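Local coordinates for protein extracellular serine protease (Aeromonas sobria, PDB 3WQB) that cleaves peptide bonds after paired basic residues as a secreted, calcium-binding serine protease of the furin subfamily and is a probable virulence factor of the bacterium, at residues W60-R64 with T65-G69; K222-G226 with G227-N231; G330-N333 with G334-A338; P354-V358 with R359-D363. The protein carries 1 engineered substitution. One frame throughout, in Å; residues are numbered along the deposited sequence.

Interaction 1 of 4, residues W60-R64 with T65-G69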
# COMPACT_ATOMS: atom_id res chain seq x y z
N TRP A 60 10.72 13.99 18.27
CA TRP A 60 11.76 14.29 19.26
C TRP A 60 11.28 14.27 20.72
O TRP A 60 12.02 13.87 21.61
CB TRP A 60 12.45 15.61 18.91
CG TRP A 60 11.57 16.81 18.97
CD1 TRP A 60 10.91 17.40 17.92
CD2 TRP A 60 11.26 17.59 20.13
NE1 TRP A 60 10.20 18.50 18.36
CE2 TRP A 60 10.40 18.64 19.71
CE3 TRP A 60 11.61 17.51 21.48
CZ2 TRP A 60 9.90 19.59 20.60
CZ3 TRP A 60 11.11 18.46 22.37
CH2 TRP A 60 10.26 19.48 21.92
N TRP A 61 10.04 14.69 20.95
CA TRP A 61 9.50 14.74 22.30
C TRP A 61 9.18 13.34 22.80
O TRP A 61 9.37 13.05 23.98
CB TRP A 61 8.30 15.69 22.37
CG TRP A 61 7.70 15.88 23.73
CD1 TRP A 61 7.98 16.88 24.63
CD2 TRP A 61 6.67 15.08 24.34
NE1 TRP A 61 7.19 16.74 25.75
CE2 TRP A 61 6.38 15.65 25.60
CE3 TRP A 61 5.98 13.93 23.93
CZ2 TRP A 61 5.43 15.10 26.47
CZ3 TRP A 61 5.03 13.39 24.79
CH2 TRP A 61 4.76 13.98 26.04
N ALA A 62 8.70 12.47 21.92
CA ALA A 62 8.59 11.05 22.28
C ALA A 62 9.95 10.51 22.74
O ALA A 62 10.06 9.91 23.81
CB ALA A 62 8.04 10.24 21.12
N HIS A 63 10.99 10.74 21.94
CA HIS A 63 12.31 10.25 22.29
C HIS A 63 12.84 10.86 23.58
O HIS A 63 13.42 10.15 24.39
CB HIS A 63 13.28 10.45 21.13
CG HIS A 63 13.14 9.42 20.05
ND1 HIS A 63 14.20 9.02 19.27
CD2 HIS A 63 12.07 8.68 19.65
CE1 HIS A 63 13.79 8.09 18.42
NE2 HIS A 63 12.50 7.87 18.63
N ARG A 64 12.62 12.16 23.80
CA ARG A 64 13.11 12.82 25.01
C ARG A 64 12.30 12.44 26.25
O ARG A 64 12.76 12.69 27.35
CB ARG A 64 13.12 14.35 24.84
CG ARG A 64 14.16 14.87 23.87
CD ARG A 64 14.34 16.37 23.97
NE ARG A 64 15.07 16.73 25.18
CZ ARG A 64 15.27 17.98 25.61
NH1 ARG A 64 14.79 19.02 24.94
NH2 ARG A 64 15.95 18.18 26.73
N THR A 65 11.12 11.86 26.08
CA THR A 65 10.33 11.42 27.24
C THR A 65 10.28 9.90 27.40
O THR A 65 9.50 9.38 28.20
CB THR A 65 8.88 11.98 27.23
OG1 THR A 65 8.19 11.51 26.07
CG2 THR A 65 8.87 13.52 27.27
N GLY A 66 11.09 9.18 26.63
CA GLY A 66 11.22 7.74 26.79
C GLY A 66 10.15 6.91 26.12
O GLY A 66 10.01 5.72 26.41
N VAL A 67 9.37 7.53 25.24
CA VAL A 67 8.42 6.81 24.38
C VAL A 67 9.20 6.25 23.19
O VAL A 67 9.61 6.98 22.29
CB VAL A 67 7.26 7.73 23.91
CG1 VAL A 67 6.32 6.97 22.97
CG2 VAL A 67 6.48 8.29 25.10
N LEU A 68 9.38 4.93 23.21
CA LEU A 68 10.34 4.30 22.32
C LEU A 68 9.86 2.99 21.69
O LEU A 68 10.64 2.27 21.07
CB LEU A 68 11.67 4.07 23.06
CG LEU A 68 12.47 5.29 23.51
CD1 LEU A 68 13.64 4.86 24.37
CD2 LEU A 68 12.93 6.15 22.34
N GLY A 69 8.57 2.68 21.84
CA GLY A 69 8.03 1.47 21.24
C GLY A 69 8.11 0.22 22.09
O GLY A 69 7.82 -0.87 21.62

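Interaction 2 of 4, residues K222-G226 with G227-N231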
# COMPACT_ATOMS: atom_id res chain seq x y z
N LYS A 222 6.20 5.89 -13.26
CA LYS A 222 6.47 4.62 -13.92
C LYS A 222 6.05 3.46 -13.05
O LYS A 222 6.07 3.54 -11.82
CB LYS A 222 7.96 4.49 -14.30
CG LYS A 222 8.94 4.40 -13.14
CD LYS A 222 10.37 4.34 -13.65
CE LYS A 222 11.38 4.08 -12.53
NZ LYS A 222 12.76 4.10 -13.07
N ILE A 223 5.65 2.37 -13.71
CA ILE A 223 5.40 1.11 -13.03
C ILE A 223 6.21 0.00 -13.67
O ILE A 223 6.59 0.09 -14.85
CB ILE A 223 3.89 0.74 -12.99
CG1 ILE A 223 3.30 0.61 -14.40
CG2 ILE A 223 3.12 1.76 -12.14
CD1 ILE A 223 2.05 -0.26 -14.47
N ALA A 224 6.49 -1.02 -12.88
CA ALA A 224 7.17 -2.21 -13.35
C ALA A 224 6.28 -3.40 -13.09
O ALA A 224 5.67 -3.52 -12.02
CB ALA A 224 8.51 -2.38 -12.63
N ALA A 225 6.19 -4.27 -14.08
CA ALA A 225 5.32 -5.43 -14.03
C ALA A 225 5.84 -6.49 -14.98
O ALA A 225 6.02 -6.24 -16.17
CB ALA A 225 3.89 -5.02 -14.40
N GLY A 226 6.09 -7.68 -14.42
CA GLY A 226 6.51 -8.85 -15.20
C GLY A 226 7.66 -8.60 -16.16
O GLY A 226 7.59 -8.97 -17.33
N GLY A 227 8.71 -7.95 -15.66
CA GLY A 227 9.91 -7.70 -16.47
C GLY A 227 9.82 -6.58 -17.50
O GLY A 227 10.70 -6.46 -18.35
N TYR A 228 8.76 -5.79 -17.42
CA TYR A 228 8.60 -4.58 -18.25
C TYR A 228 8.45 -3.35 -17.37
O TYR A 228 7.91 -3.43 -16.27
CB TYR A 228 7.37 -4.69 -19.16
CG TYR A 228 7.51 -5.67 -20.30
CD1 TYR A 228 7.34 -7.04 -20.10
CD2 TYR A 228 7.81 -5.23 -21.60
CE1 TYR A 228 7.47 -7.95 -21.14
CE2 TYR A 228 7.94 -6.13 -22.66
CZ TYR A 228 7.77 -7.49 -22.42
OH TYR A 228 7.89 -8.38 -23.46
N VAL A 229 8.92 -2.22 -17.86
CA VAL A 229 8.68 -0.93 -17.23
C VAL A 229 7.84 -0.08 -18.19
O VAL A 229 8.16 0.02 -19.38
CB VAL A 229 9.99 -0.19 -16.85
CG1 VAL A 229 9.69 1.12 -16.12
CG2 VAL A 229 10.90 -1.06 -16.00
N LEU A 230 6.77 0.50 -17.66
CA LEU A 230 5.88 1.36 -18.44
C LEU A 230 5.84 2.77 -17.88
O LEU A 230 5.81 2.96 -16.66
CB LEU A 230 4.44 0.81 -18.45
CG LEU A 230 4.17 -0.59 -18.97
CD1 LEU A 230 4.39 -1.62 -17.86
CD2 LEU A 230 2.73 -0.66 -19.51
N ASN A 231 5.83 3.76 -18.77
CA ASN A 231 5.62 5.15 -18.40
C ASN A 231 5.00 5.88 -19.58
O ASN A 231 5.21 5.49 -20.72
CB ASN A 231 6.94 5.82 -17.99
CG ASN A 231 7.89 6.02 -19.17
OD1 ASN A 231 8.56 5.09 -19.60
ND2 ASN A 231 7.94 7.24 -19.69

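Interaction 3 of 4, residues G330-N333 with G334-A338. Engineered in segment 334-338: Ala336 (natural residue Ser).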
# COMPACT_ATOMS: atom_id res chain seq x y z
N GLY A 330 22.52 4.50 2.78
CA GLY A 330 21.87 5.80 2.73
C GLY A 330 20.92 5.95 1.56
O GLY A 330 20.53 7.07 1.20
N VAL A 331 20.56 4.83 0.94
CA VAL A 331 19.77 4.86 -0.30
C VAL A 331 18.38 4.24 -0.17
O VAL A 331 17.62 4.25 -1.13
CB VAL A 331 20.53 4.20 -1.48
CG1 VAL A 331 21.83 4.94 -1.77
CG2 VAL A 331 20.78 2.71 -1.20
N MET A 332 18.05 3.70 1.00
CA MET A 332 16.71 3.16 1.18
C MET A 332 15.68 4.27 0.99
O MET A 332 15.89 5.39 1.44
CB MET A 332 16.58 2.50 2.56
CG MET A 332 15.23 1.89 2.85
SD MET A 332 14.73 0.70 1.59
CE MET A 332 13.12 0.24 2.23
N ASN A 333 14.58 3.96 0.32
CA ASN A 333 13.63 4.99 -0.07
C ASN A 333 12.25 4.38 -0.33
O ASN A 333 11.97 3.26 0.07
CB ASN A 333 14.14 5.74 -1.30
CG ASN A 333 14.15 4.88 -2.54
OD1 ASN A 333 13.93 3.67 -2.47
ND2 ASN A 333 14.38 5.50 -3.70
N GLY A 334 11.39 5.14 -1.00
CA GLY A 334 10.13 4.62 -1.49
C GLY A 334 8.99 4.72 -0.51
O GLY A 334 9.16 5.09 0.66
N THR A 335 7.80 4.39 -1.00
CA THR A 335 6.71 4.16 -0.07
C THR A 335 7.05 2.98 0.84
O THR A 335 6.47 2.84 1.92
CB THR A 335 5.34 4.03 -0.77
OG1 THR A 335 5.39 3.01 -1.78
CG2 THR A 335 4.93 5.36 -1.37
N ALA A 336 8.03 2.16 0.43
CA ALA A 336 8.55 1.11 1.34
C ALA A 336 9.31 1.66 2.53
O ALA A 336 9.59 0.90 3.46
CB ALA A 336 9.45 0.15 0.63
N SER A 337 9.67 2.94 2.50
CA SER A 337 10.25 3.64 3.65
C SER A 337 9.21 4.44 4.41
O SER A 337 9.29 4.57 5.63
CB SER A 337 11.39 4.55 3.18
OG SER A 337 12.52 3.78 2.82
N ALA A 338 8.22 4.98 3.70
CA ALA A 338 7.09 5.65 4.35
C ALA A 338 6.34 4.67 5.25
O ALA A 338 5.85 5.04 6.33
CB ALA A 338 6.17 6.25 3.32

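Interaction 4 of 4, residues P354-V358 with R359-D363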
# COMPACT_ATOMS: atom_id res chain seq x y z
N PRO A 354 -1.08 1.98 25.58
CA PRO A 354 -1.28 0.60 25.14
C PRO A 354 -2.73 0.14 25.08
O PRO A 354 -3.00 -0.92 24.52
CB PRO A 354 -0.49 -0.22 26.17
CG PRO A 354 -0.36 0.67 27.34
CD PRO A 354 -0.29 2.06 26.83
N ASP A 355 -3.65 0.93 25.63
CA ASP A 355 -5.06 0.54 25.66
C ASP A 355 -5.85 1.01 24.44
O ASP A 355 -6.98 0.58 24.22
CB ASP A 355 -5.75 1.04 26.93
CG ASP A 355 -5.22 0.37 28.19
OD1 ASP A 355 -4.52 -0.65 28.07
OD2 ASP A 355 -5.52 0.88 29.29
N LEU A 356 -5.25 1.91 23.65
CA LEU A 356 -5.93 2.47 22.49
C LEU A 356 -6.06 1.49 21.34
O LEU A 356 -5.13 0.75 21.03
CB LEU A 356 -5.24 3.75 22.04
CG LEU A 356 -5.39 4.89 23.05
CD1 LEU A 356 -4.77 6.15 22.49
CD2 LEU A 356 -6.85 5.14 23.43
N SER A 357 -7.23 1.49 20.72
CA SER A 357 -7.51 0.66 19.55
C SER A 357 -6.81 1.23 18.32
O SER A 357 -6.39 2.40 18.30
CB SER A 357 -9.01 0.60 19.31
OG SER A 357 -9.46 1.83 18.76
N VAL A 358 -6.73 0.41 17.28
CA VAL A 358 -6.18 0.85 16.01
C VAL A 358 -6.96 2.04 15.46
O VAL A 358 -6.37 3.01 14.98
CB VAL A 358 -6.14 -0.30 14.99
CG1 VAL A 358 -5.72 0.21 13.62
CG2 VAL A 358 -5.17 -1.38 15.48
N ARG A 359 -8.29 1.99 15.56
CA ARG A 359 -9.10 3.12 15.11
C ARG A 359 -8.85 4.38 15.92
O ARG A 359 -8.85 5.48 15.37
CB ARG A 359 -10.58 2.76 15.07
CG ARG A 359 -10.92 1.85 13.90
CD ARG A 359 -12.28 1.18 14.07
NE ARG A 359 -13.35 2.16 14.20
CZ ARG A 359 -14.07 2.38 15.31
NH1 ARG A 359 -13.84 1.69 16.43
NH2 ARG A 359 -15.02 3.30 15.28
N ASP A 360 -8.61 4.24 17.23
CA ASP A 360 -8.24 5.38 18.06
C ASP A 360 -6.92 5.98 17.60
O ASP A 360 -6.79 7.20 17.51
CB ASP A 360 -8.13 4.98 19.53
CG ASP A 360 -9.46 4.71 20.17
OD1 ASP A 360 -10.40 5.49 19.94
OD2 ASP A 360 -9.53 3.73 20.94
N LEU A 361 -5.94 5.12 17.33
CA LEU A 361 -4.63 5.59 16.89
C LEU A 361 -4.69 6.27 15.53
O LEU A 361 -4.05 7.31 15.31
CB LEU A 361 -3.63 4.44 16.90
CG LEU A 361 -3.44 3.81 18.28
CD1 LEU A 361 -2.83 2.43 18.14
CD2 LEU A 361 -2.62 4.68 19.19
N ARG A 362 -5.49 5.71 14.62
CA ARG A 362 -5.75 6.37 13.33
C ARG A 362 -6.35 7.76 13.52
O ARG A 362 -5.95 8.70 12.83
CB ARG A 362 -6.69 5.54 12.47
CG ARG A 362 -6.07 4.31 11.84
CD ARG A 362 -6.98 3.82 10.74
NE ARG A 362 -6.45 2.62 10.12
CZ ARG A 362 -7.04 1.94 9.15
NH1 ARG A 362 -8.21 2.33 8.65
NH2 ARG A 362 -6.46 0.84 8.68
N ASP A 363 -7.31 7.87 14.44
CA ASP A 363 -7.97 9.14 14.71
C ASP A 363 -6.96 10.18 15.19
O ASP A 363 -6.95 11.33 14.74
CB ASP A 363 -9.07 8.95 15.75
CG ASP A 363 -9.93 10.18 15.94
OD1 ASP A 363 -10.64 10.57 14.98
OD2 ASP A 363 -9.90 10.75 17.05

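Interaction 1 of 4, residues W60-R64 with T65-G69
A Schellman motif closes the short helix 60-64: Val67 N reaches back to Ala62 O at 2.9 Å, while a longer, weak bond of 3.4 Å runs from Gly66 N to His63 O. Gly66 takes the C-prime place, and its positive phi of 82° turns the chain off the helix. Ala62 O is gripped twice, by Val67 N and by Thr65 N, the two donors coming from opposite faces of its carbonyl plane. Under the turn Ala62 CB rests on Val67 CB at 3.8 Å, the apolar contact that often accompanies such a helix end.

Thr65 deals with the carbonyl one residue earlier. Its OG1 lies between its own backbone N and carbonyl carbon (chi1 62°), where it can donate to Trp61 O over 2.9 Å, tilted a little from the carbonyl plane. With the hydroxyl held there, CG2 sits over the face of the Trp61 indole, 3.9 Å from the centroid of the five-membered ring, a CH-pi contact. A second one forms further on, where Leu68 CD2 lies 4.0 Å from the centroid of the His63 ring; that imidazole is held by His63 NE2 bonding to Ile135 O.

Around the turn, Trp61 and Ala62 pack on Leu423 of helix 419-426, and Val67 lies against Leu348, Ser351 and Ala352 of helix 335-352, before the chain enters strand 73-77 of the parallel sheet.

Interaction 2 of 4, residues K222-G226 with G227-N231
Ile223 and Leu230 face each other as an antiparallel hydrogen-bonded pair: Leu230 N gives a bond of 2.8 Å to Ile223 O, and Ile223 N returns one of 3.0 Å to Leu230 O. Nearer the turn, Ala225 and Tyr228 make the second such pair, Ala225 N donating to Tyr228 O at 2.9 Å and Tyr228 N to Ala225 O at 3.0 Å. Between these two pairs Ala224 and Val229 form a non-hydrogen-bonded pair, where Ala224 CA comes within 3.2 Å of Tyr228 O in a CA-H...O contact.

The side chains part onto two faces. On one, Ile223 CG1 packs on Leu230 CB at 4.2 Å, with Ala225 and Tyr228 beyond them; the phenol turns its edge to the turn, Tyr228 CD1 lying 3.4 Å from Gly226 O. On the other, Val229 CG1 stands anti to its backbone N (chi1 -177°), which brings it 4.1 Å from CD of the extended Lys222 chain.

Further out, Val229 and Asn231 bond through their backbones to Leu564 and Ser562 of strand 559-565, while Ala224 O takes a hydrogen bond from a polar side chain of the other protein chain. The whole is a beta hairpin with a two-residue type I' turn, Gly226 and Gly227, both at positive phi, standing at its corners; strand 222-225 is the outer strand, within this chain, of a four-stranded antiparallel sheet.

Interaction 3 of 4, residues G330-N333 with G334-A338
Met332 and Ser337 make the tight part of this contact, where the chain passes from the short strand 331-332 into helix 335-352. With CG anti to its backbone N (chi1 -179°), Met332 places CG 3.3 Å from Ser337 OG; the bend at chi2 then carries SD and CE toward Ala336, the methyl CE ending 4.0 Å from Ala336 CB. Ser337 OG itself donates to Asn333 O at 2.9 Å, from above the carbonyl plane and almost broadside to the C=O bond (C=O...O angle 96°). Helix 115-124 covers this side, with Ser118 and Val119 on Met332 and Ile122 on Ser337.

The helix carries the position predicted, as in other subtilases, to hold the charge-relay serine. Here it is the engineered Ala336, natural Ser, the nearest atoms of its side chain and that of His115 about 3 Å apart. At the N-cap, Gly334 has a positive phi (88°) at which a CB would run into Asn333 O.

Contact is looser at the polar end of the Asn333 side chain, which turns to Glu285 O through ND2. Thr335 and Ala336 pack against a basic side chain of the other protein chain, and the backbone of that chain hydrogen-bonds to the backbone of Ala336.

Interaction 4 of 4, residues P354-V358 with R359-D363
Asp360 OD2 is gripped twice by Ser357: the backbone N donates to it over 3.2 Å, using the oxygen's anti lone pair, and the hydroxyl OG adds a weak bond of 2.9 Å. Ser357 OG is in turn the acceptor for Asp360 N at 3.0 Å. This reciprocal exchange, each side chain capping the other residue's backbone N-H, is a capping box, with Ser357 as N-cap of helix 358-368. It depends on Ser357 OG lying between its own N and carbonyl carbon (chi1 74°), which swings the hydroxyl over the first turn. The negative charge at this helix start would probably be favoured by the helix dipole. The other carboxylate oxygen, Asp360 OD1, is held from outside by Leu432 N and His429 NE2, and so the group is fixed at both oxygens.

Behind the cap the ordinary helical ladder begins, Leu361 N to Ser357 O and Arg362 N to Val358 O, both 2.9 Å. Leu356, just before the cap, supplies an apolar cover: its CB meets Leu361 CD2 at 4.0 Å, while its CD2 lies 3.9 Å from Asp360 OD2, the Leu356 and Asp360 side chains crossing at about a right angle.

The polar ends of the two arginines have their partners outside these segments. Arg359 forms a salt bridge with Glu473, on strand 471-482 of the P-domain region, and Arg362 bonds to Phe253 O and makes a cation-pi contact with the same residue. Leu361 packs on Met346, Leu349 and Met350 of helix 335-352, the helix that precedes this one in the chain.

Three of the four contacts deal with helix ends: interaction 1 finishes a helix with a glycine-based Schellman turn, while interactions 3 and 4 begin helices, through a glycine N-cap and a Ser-Asp capping box. Interaction 2 is a backbone-bonded hairpin. Helix 335-352 links three of them: it starts in interaction 3, and its far half packs against Val67 of interaction 1 and Leu361 of interaction 4, whose nearest atoms are about 9 Å apart. Interactions 3 and 4 are buried; 1 and 2 are partly so. The other protein chain touches interactions 2 and 3, whereas the P-domain region meets 2 through strand pairing and 4 through Glu473, the outside partner of Arg359.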